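Signal recognition particle 54 kDa protein (Aeropyrum pernix, PDB 7EPK) is the 54 kDa protein subunit of the signal recognition particle, joining a helical bundle, a P-loop GTPase-family domain and a helical signal-peptide-binding domain in one chain. Local coordinates at residues E59-P62 and D68-I71; T134-P137 and E141-K144; R394-I399 and D408-L413. All blocks are in the same frame, centred on the assembly; numbering follows the deposited sequence.

Interaction 1 of 3, residues E59-P62 and D68-I71; sequences EPPP and DWMI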
loop_
_atom_site.group_PDB
_atom_site.type_symbol
_atom_site.label_atom_id
_atom_site.label_comp_id
_atom_site.label_asym_id
_atom_site.label_seq_id
_atom_site.Cartn_x
_atom_site.Cartn_y
_atom_site.Cartn_z
ATOM N N GLU A 59 15.084 12.303 -13.087
ATOM C CA GLU A 59 16.044 11.517 -13.901
ATOM C C GLU A 59 16.486 10.339 -13.046
ATOM O O GLU A 59 16.569 10.416 -11.824
ATOM C CB GLU A 59 17.223 12.390 -14.360
ATOM C CG GLU A 59 17.779 13.329 -13.284
ATOM C CD GLU A 59 16.932 14.560 -12.958
ATOM O OE1 GLU A 59 16.976 15.543 -13.740
ATOM O OE2 GLU A 59 16.221 14.542 -11.917
ATOM N N PRO A 60 16.780 9.186 -13.649
ATOM C CA PRO A 60 17.218 8.032 -12.863
ATOM C C PRO A 60 18.384 8.364 -11.933
ATOM O O PRO A 60 19.380 8.912 -12.379
ATOM C CB PRO A 60 17.665 7.006 -13.920
ATOM C CG PRO A 60 17.570 7.709 -15.271
ATOM C CD PRO A 60 16.720 8.944 -15.090
ATOM N N PRO A 61 18.354 8.010 -10.631
ATOM C CA PRO A 61 19.511 8.226 -9.758
ATOM C C PRO A 61 20.784 7.542 -10.263
ATOM O O PRO A 61 20.698 6.533 -10.980
ATOM C CB PRO A 61 19.081 7.580 -8.434
ATOM C CG PRO A 61 18.030 6.584 -8.858
ATOM C CD PRO A 61 17.262 7.310 -9.940
ATOM N N PRO A 62 21.990 8.060 -9.891
ATOM C CA PRO A 62 23.264 7.535 -10.390
ATOM C C PRO A 62 23.251 6.002 -10.416
ATOM O O PRO A 62 23.060 5.403 -9.386
ATOM C CB PRO A 62 24.291 8.110 -9.401
ATOM C CG PRO A 62 23.698 9.443 -8.988
ATOM C CD PRO A 62 22.197 9.197 -8.971
ATOM N N ASP A 68 14.211 0.955 -15.844
ATOM C CA ASP A 68 13.884 0.626 -14.429
ATOM C C ASP A 68 13.235 1.872 -13.803
ATOM O O ASP A 68 12.224 1.720 -13.100
ATOM C CB ASP A 68 15.091 0.050 -13.668
ATOM C CG ASP A 68 15.517 -1.348 -14.122
ATOM O OD1 ASP A 68 14.700 -2.020 -14.786
ATOM O OD2 ASP A 68 16.678 -1.757 -13.824
ATOM N N TRP A 69 13.727 3.067 -14.117
ATOM C CA TRP A 69 13.245 4.320 -13.485
ATOM C C TRP A 69 11.855 4.660 -14.005
ATOM O O TRP A 69 11.130 5.404 -13.339
ATOM C CB TRP A 69 14.201 5.476 -13.779
ATOM C CG TRP A 69 13.870 6.745 -13.062
ATOM C CD1 TRP A 69 13.636 7.965 -13.627
ATOM C CD2 TRP A 69 13.768 6.924 -11.634
ATOM N NE1 TRP A 69 13.405 8.900 -12.648
ATOM C CE2 TRP A 69 13.470 8.291 -11.414
ATOM C CE3 TRP A 69 13.886 6.072 -10.522
ATOM C CZ2 TRP A 69 13.299 8.816 -10.129
ATOM C CZ3 TRP A 69 13.718 6.592 -9.257
ATOM C CH2 TRP A 69 13.429 7.947 -9.066
ATOM N N MET A 70 11.548 4.232 -15.218
ATOM C CA MET A 70 10.296 4.651 -15.883
ATOM C C MET A 70 9.179 3.766 -15.335
ATOM O O MET A 70 8.109 4.311 -15.072
ATOM C CB MET A 70 10.368 4.532 -17.413
ATOM C CG MET A 70 9.130 5.062 -18.102
ATOM S SD MET A 70 8.836 6.801 -17.750
ATOM C CE MET A 70 7.514 7.091 -18.923
ATOM N N ILE A 71 9.428 2.467 -15.167
ATOM C CA ILE A 71 8.427 1.534 -14.590
ATOM C C ILE A 71 8.160 1.945 -13.134
ATOM O O ILE A 71 6.992 1.916 -12.722
ATOM C CB ILE A 71 8.889 0.080 -14.727
ATOM C CG1 ILE A 71 8.954 -0.329 -16.193
ATOM C CG2 ILE A 71 7.977 -0.847 -13.931
ATOM C CD1 ILE A 71 7.634 -0.150 -16.911
#
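P60 and P61 lie against one face of the indole of W69, a proline-aromatic CH-pi packing in the connection between helices 41-57 and 66-81 of the SRP54-type helical bundle. The two prolines divide the indole between them. P60 CA sits 3.6 Å from the centroid of the five-membered ring, 11° off its normal, while P61 CD stands over the six-membered ring at 3.7 Å from that centroid, 14° off. E59 adds its carbonyl to the same face, with O lying above the indole plane near the rim, so backbone and proline rings together form the surface on which the aromatic rests. No hydrogen bond crosses the contact; apart from the E59 carbonyl it is largely apolar.

The indole reaches the loop because its CG stands anti to the backbone N (chi1 -174°), which carries the ring outward from the helix. Behind it, the helix is seated by the neighbours of W69. D68 OD2 forms a salt bridge with R302, and I71 packs on F12 of helix 4-13 and on L296 and L299 of helix 293-320. P61 also touches E307 of that last helix, so the loop meets two elements at once. On the same side of the indole as the other proline atoms, P60 CD comes to 3.6 Å from W69 CD1.

Interaction 2 of 3, residues T134-P137 and E141-K144; sequences THRP and EQLK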
loop_
_atom_site.group_PDB
_atom_site.type_symbol
_atom_site.label_atom_id
_atom_site.label_comp_id
_atom_site.label_asym_id
_atom_site.label_seq_id
_atom_site.Cartn_x
_atom_site.Cartn_y
_atom_site.Cartn_z
ATOM N N THR A 134 -36.643 -7.151 2.535
ATOM C CA THR A 134 -38.083 -7.434 2.770
ATOM C C THR A 134 -38.740 -7.890 1.457
ATOM O O THR A 134 -39.732 -8.629 1.551
ATOM C CB THR A 134 -38.689 -6.184 3.429
ATOM O OG1 THR A 134 -38.856 -6.507 4.811
ATOM C CG2 THR A 134 -39.984 -5.690 2.818
ATOM N N HIS A 135 -38.161 -7.510 0.306
ATOM C CA HIS A 135 -38.773 -7.494 -1.047
ATOM C C HIS A 135 -38.333 -8.710 -1.860
ATOM O O HIS A 135 -39.157 -9.250 -2.610
ATOM C CB HIS A 135 -38.388 -6.217 -1.805
ATOM C CG HIS A 135 -38.651 -4.959 -1.059
ATOM N ND1 HIS A 135 -39.893 -4.650 -0.548
ATOM C CD2 HIS A 135 -37.838 -3.926 -0.743
ATOM C CE1 HIS A 135 -39.836 -3.479 0.061
ATOM N NE2 HIS A 135 -38.580 -3.013 -0.043
ATOM N N ARG A 136 -37.052 -9.055 -1.793
ATOM C CA ARG A 136 -36.502 -10.280 -2.427
ATOM C C ARG A 136 -36.951 -11.454 -1.571
ATOM O O ARG A 136 -36.785 -11.429 -0.357
ATOM C CB ARG A 136 -34.974 -10.214 -2.521
ATOM C CG ARG A 136 -34.349 -11.322 -3.350
ATOM C CD ARG A 136 -32.851 -11.295 -3.217
ATOM N NE ARG A 136 -32.173 -12.438 -3.819
ATOM C CZ ARG A 136 -32.149 -13.681 -3.326
ATOM N NH1 ARG A 136 -32.817 -13.993 -2.225
ATOM N NH2 ARG A 136 -31.451 -14.617 -3.944
ATOM N N PRO A 137 -37.547 -12.508 -2.155
ATOM C CA PRO A 137 -37.903 -13.688 -1.374
ATOM C C PRO A 137 -36.631 -14.473 -1.039
ATOM O O PRO A 137 -35.707 -14.454 -1.815
ATOM C CB PRO A 137 -38.848 -14.440 -2.316
ATOM C CG PRO A 137 -38.349 -14.071 -3.708
ATOM C CD PRO A 137 -37.855 -12.643 -3.588
ATOM N N GLU A 141 -33.313 -16.289 4.509
ATOM C CA GLU A 141 -32.765 -17.671 4.550
ATOM C C GLU A 141 -31.336 -17.632 4.002
ATOM O O GLU A 141 -30.453 -18.249 4.646
ATOM C CB GLU A 141 -33.670 -18.648 3.788
ATOM C CG GLU A 141 -35.065 -18.788 4.380
ATOM C CD GLU A 141 -36.064 -17.747 3.893
ATOM O OE1 GLU A 141 -36.086 -16.633 4.441
ATOM O OE2 GLU A 141 -36.816 -18.053 2.956
ATOM N N GLN A 142 -31.143 -16.917 2.883
ATOM C CA GLN A 142 -29.831 -16.658 2.232
ATOM C C GLN A 142 -28.829 -16.163 3.285
ATOM O O GLN A 142 -27.783 -16.844 3.511
ATOM C CB GLN A 142 -30.007 -15.638 1.100
ATOM C CG GLN A 142 -28.879 -15.639 0.073
ATOM C CD GLN A 142 -29.104 -14.631 -1.030
ATOM O OE1 GLN A 142 -30.168 -14.022 -1.144
ATOM N NE2 GLN A 142 -28.096 -14.458 -1.868
ATOM N N LEU A 143 -29.132 -15.028 3.915
ATOM C CA LEU A 143 -28.248 -14.411 4.937
ATOM C C LEU A 143 -28.044 -15.406 6.097
ATOM O O LEU A 143 -26.872 -15.600 6.517
ATOM C CB LEU A 143 -28.861 -13.074 5.381
ATOM C CG LEU A 143 -27.911 -12.120 6.096
ATOM C CD1 LEU A 143 -26.662 -11.846 5.259
ATOM C CD2 LEU A 143 -28.609 -10.816 6.460
ATOM N N LYS A 144 -29.128 -16.056 6.546
ATOM C CA LYS A 144 -29.123 -17.118 7.593
ATOM C C LYS A 144 -27.987 -18.120 7.319
ATOM O O LYS A 144 -27.138 -18.303 8.215
ATOM C CB LYS A 144 -30.476 -17.835 7.651
ATOM C CG LYS A 144 -31.136 -17.846 9.026
ATOM C CD LYS A 144 -30.417 -18.676 10.065
ATOM C CE LYS A 144 -31.026 -18.543 11.448
ATOM N NZ LYS A 144 -30.199 -19.233 12.469
#
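R136 offers a face of its guanidinium group to the amide oxygen of Q142, and this one meeting carries nearly all of the contact. It lies in the P-loop GTPase-family domain, where the loop after strand 127-131 turns into helix 139-150 beside bound GDP. Q142 OE1 is 2.9 Å from R136 NH1 and 3.1 Å from R136 NH2. It approaches from above the group, so the angles are poor for hydrogen bonds, and the meeting is better regarded as a probable charge-dipole approach. The guanidinium and amide planes are inclined by 39°, and the two side chains run across each other at about a right angle. R136 spans the gap with a chain extended from CG to NE, its first torsion near trans (chi1 -171°).

The packing is close where OE1 lies over the guanidinium and slack elsewhere. P137 and E141 bury almost nothing across the contact, and E141 turns instead to R158 in a long, weak ion pair. On the inner side of the helix L143 is buried, against T110 and A113 of helix 109-122 and L129 of strand 127-131.

Q142 NE2 is hydrogen-bonded to GDP O1A, a bond consistent with the amide orientation that turns OE1 to the arginine. R136 itself comes within about 4 Å of the magnesium ion. The charge of the guanidinium would be expected to polarise the amide and strengthen NE2 as a donor, consistent with Q142 linking the arginine electrostatically to the nucleotide.

Interaction 3 of 3, residues R394-I399 and D408-L413; sequences RRMRRI and DDVREL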
loop_
_atom_site.group_PDB
_atom_site.type_symbol
_atom_site.label_atom_id
_atom_site.label_comp_id
_atom_site.label_asym_id
_atom_site.label_seq_id
_atom_site.Cartn_x
_atom_site.Cartn_y
_atom_site.Cartn_z
ATOM N N ARG A 394 37.422 12.640 29.643
ATOM C CA ARG A 394 36.125 13.080 30.230
ATOM C C ARG A 394 35.012 12.932 29.187
ATOM O O ARG A 394 33.947 12.374 29.534
ATOM C CB ARG A 394 36.199 14.540 30.694
ATOM C CG ARG A 394 34.867 15.092 31.177
ATOM C CD ARG A 394 34.933 16.563 31.518
ATOM N NE ARG A 394 33.643 17.040 32.000
ATOM C CZ ARG A 394 33.147 16.815 33.216
ATOM N NH1 ARG A 394 33.825 16.109 34.108
ATOM N NH2 ARG A 394 31.960 17.297 33.539
ATOM N N ARG A 395 35.243 13.448 27.972
ATOM C CA ARG A 395 34.290 13.362 26.833
ATOM C C ARG A 395 34.116 11.889 26.467
ATOM O O ARG A 395 32.966 11.416 26.456
ATOM C CB ARG A 395 34.790 14.203 25.657
ATOM C CG ARG A 395 34.751 15.696 25.945
ATOM C CD ARG A 395 35.427 16.538 24.880
ATOM N NE ARG A 395 35.227 17.954 25.169
ATOM C CZ ARG A 395 34.197 18.692 24.761
ATOM N NH1 ARG A 395 33.252 18.176 23.987
ATOM N NH2 ARG A 395 34.122 19.962 25.124
ATOM N N MET A 396 35.230 11.191 26.247
ATOM C CA MET A 396 35.270 9.758 25.854
ATOM C C MET A 396 34.335 8.984 26.782
ATOM O O MET A 396 33.510 8.170 26.291
ATOM C CB MET A 396 36.698 9.217 25.972
ATOM C CG MET A 396 37.034 8.150 24.959
ATOM S SD MET A 396 38.821 8.028 24.634
ATOM C CE MET A 396 39.081 9.468 23.605
ATOM N N ARG A 397 34.452 9.277 28.079
ATOM C CA ARG A 397 33.620 8.704 29.166
ATOM C C ARG A 397 32.151 9.092 28.932
ATOM O O ARG A 397 31.336 8.172 28.802
ATOM C CB ARG A 397 34.172 9.150 30.526
ATOM C CG ARG A 397 33.374 8.662 31.728
ATOM C CD ARG A 397 33.416 7.158 31.953
ATOM N NE ARG A 397 32.380 6.716 32.885
ATOM C CZ ARG A 397 32.228 5.473 33.339
ATOM N NH1 ARG A 397 33.054 4.508 32.960
ATOM N NH2 ARG A 397 31.245 5.202 34.182
ATOM N N ARG A 398 31.823 10.388 28.851
ATOM C CA ARG A 398 30.413 10.860 28.682
ATOM C C ARG A 398 29.794 10.145 27.479
ATOM O O ARG A 398 28.613 9.751 27.580
ATOM C CB ARG A 398 30.291 12.378 28.483
ATOM C CG ARG A 398 28.857 12.884 28.307
ATOM C CD ARG A 398 28.709 14.347 27.872
ATOM N NE ARG A 398 29.524 14.707 26.706
ATOM C CZ ARG A 398 29.249 14.391 25.441
ATOM N NH1 ARG A 398 28.160 13.707 25.140
ATOM N NH2 ARG A 398 30.073 14.751 24.475
ATOM N N ILE A 399 30.574 9.978 26.406
ATOM C CA ILE A 399 30.117 9.393 25.110
ATOM C C ILE A 399 29.716 7.932 25.361
ATOM O O ILE A 399 28.583 7.553 24.995
ATOM C CB ILE A 399 31.201 9.586 24.024
ATOM C CG1 ILE A 399 31.360 11.065 23.661
ATOM C CG2 ILE A 399 30.921 8.744 22.790
ATOM C CD1 ILE A 399 32.573 11.370 22.822
ATOM N N ASP A 408 36.822 2.373 25.728
ATOM C CA ASP A 408 37.783 1.832 24.723
ATOM C C ASP A 408 37.104 1.731 23.349
ATOM O O ASP A 408 37.819 1.808 22.348
ATOM C CB ASP A 408 38.338 0.453 25.119
ATOM C CG ASP A 408 39.562 0.439 26.026
ATOM O OD1 ASP A 408 40.075 1.532 26.375
ATOM O OD2 ASP A 408 40.007 -0.679 26.365
ATOM N N ASP A 409 35.785 1.513 23.295
ATOM C CA ASP A 409 35.020 1.427 22.019
ATOM C C ASP A 409 35.123 2.764 21.282
ATOM O O ASP A 409 35.484 2.769 20.078
ATOM C CB ASP A 409 33.557 1.039 22.236
ATOM C CG ASP A 409 33.274 -0.380 21.789
ATOM O OD1 ASP A 409 33.595 -0.699 20.618
ATOM O OD2 ASP A 409 32.763 -1.155 22.614
ATOM N N VAL A 410 34.830 3.852 21.995
ATOM C CA VAL A 410 34.957 5.243 21.478
ATOM C C VAL A 410 36.429 5.514 21.108
ATOM O O VAL A 410 36.655 6.390 20.257
ATOM C CB VAL A 410 34.331 6.283 22.437
ATOM C CG1 VAL A 410 34.499 5.945 23.909
ATOM C CG2 VAL A 410 34.826 7.690 22.155
ATOM N N ARG A 411 37.397 4.754 21.639
ATOM C CA ARG A 411 38.820 4.791 21.176
ATOM C C ARG A 411 38.977 4.067 19.831
ATOM O O ARG A 411 39.765 4.555 19.016
ATOM C CB ARG A 411 39.807 4.140 22.157
ATOM C CG ARG A 411 40.120 4.948 23.405
ATOM C CD ARG A 411 41.096 4.206 24.301
ATOM N NE ARG A 411 41.473 5.090 25.392
ATOM C CZ ARG A 411 42.427 6.012 25.329
ATOM N NH1 ARG A 411 43.160 6.138 24.229
ATOM N NH2 ARG A 411 42.652 6.798 26.372
ATOM N N GLU A 412 38.309 2.927 19.621
ATOM C CA GLU A 412 38.442 2.115 18.374
ATOM C C GLU A 412 38.019 2.975 17.172
ATOM O O GLU A 412 38.792 3.051 16.215
ATOM C CB GLU A 412 37.601 0.831 18.420
ATOM C CG GLU A 412 38.039 -0.207 19.449
ATOM C CD GLU A 412 37.024 -1.313 19.738
ATOM O OE1 GLU A 412 35.930 -1.301 19.133
ATOM O OE2 GLU A 412 37.317 -2.191 20.580
ATOM N N LEU A 413 36.823 3.575 17.227
ATOM C CA LEU A 413 36.283 4.479 16.177
ATOM C C LEU A 413 37.316 5.579 15.949
ATOM O O LEU A 413 37.736 5.796 14.791
ATOM C CB LEU A 413 34.929 5.066 16.623
ATOM C CG LEU A 413 34.347 6.230 15.799
ATOM C CD1 LEU A 413 34.392 5.959 14.302
ATOM C CD2 LEU A 413 32.910 6.520 16.207
#
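V410 packs on M396 and I399 in the angle between helices 393-402 and 409-423, and its contacts can be read outward from the backbone. CB already touches the opposite helix, 4.1 Å from M396 CG. From there the side chain forks. CG1 turns to the backbone of the other helix, lying 3.4 Å from M396 O and 3.5 Å from M396 CG. CG2 straddles two residues, meeting M396 CG at 3.6 Å and, at its far side, I399 CG2 at 4.1 Å. A chi1 of 36° sets CG1 between the backbone N and the carbonyl carbon and CG2 anti to the N, which turns both methyl groups to the partner helix.

M396 continues the contact beyond the valine. Its sulfur passes on to the next residue of the second helix, where SD lies 3.6 Å from R411 CG and over one face of the R411 guanidinium, offset toward the rim. This outer margin is the polar one: R411 NE also faces D408 OD1 of its own segment in a long salt bridge.

The short helical segments meet steeply, with their directions 108° apart and axes 10.0 Å from each other at closest approach, so the interface is a compact cluster about V410. Beyond it, I399 rests on I391 and I376, and L413 reaches I376 and I377 of helix 367-379, extending the apolar core. R395 and R398, away from the contact, form salt bridges with E384. Two helices joined by a short connection and set steeply over a shared apolar core are consistent with the helix-turn-helix character of the SRP54 signal-peptide-binding domain.

Overall arrangement
The three contacts belong to three different domains and follow one another along the chain without touching. Interaction 3 is mostly buried, whereas interactions 1 and 2 lie at the surface. Each of these two pairs a loop with the helix that follows it; interaction 3 joins two helices. Chemistry changes with place: an aromatic face against prolines at the bundle, a charged group against an amide beside GDP and magnesium, and aliphatic packing in the signal-peptide-binding domain. Only interaction 2 adjoins a ligand. Its centre is about 55 Å from that of interaction 1 and about 75 Å from that of interaction 3, a measure of how extended this chain is.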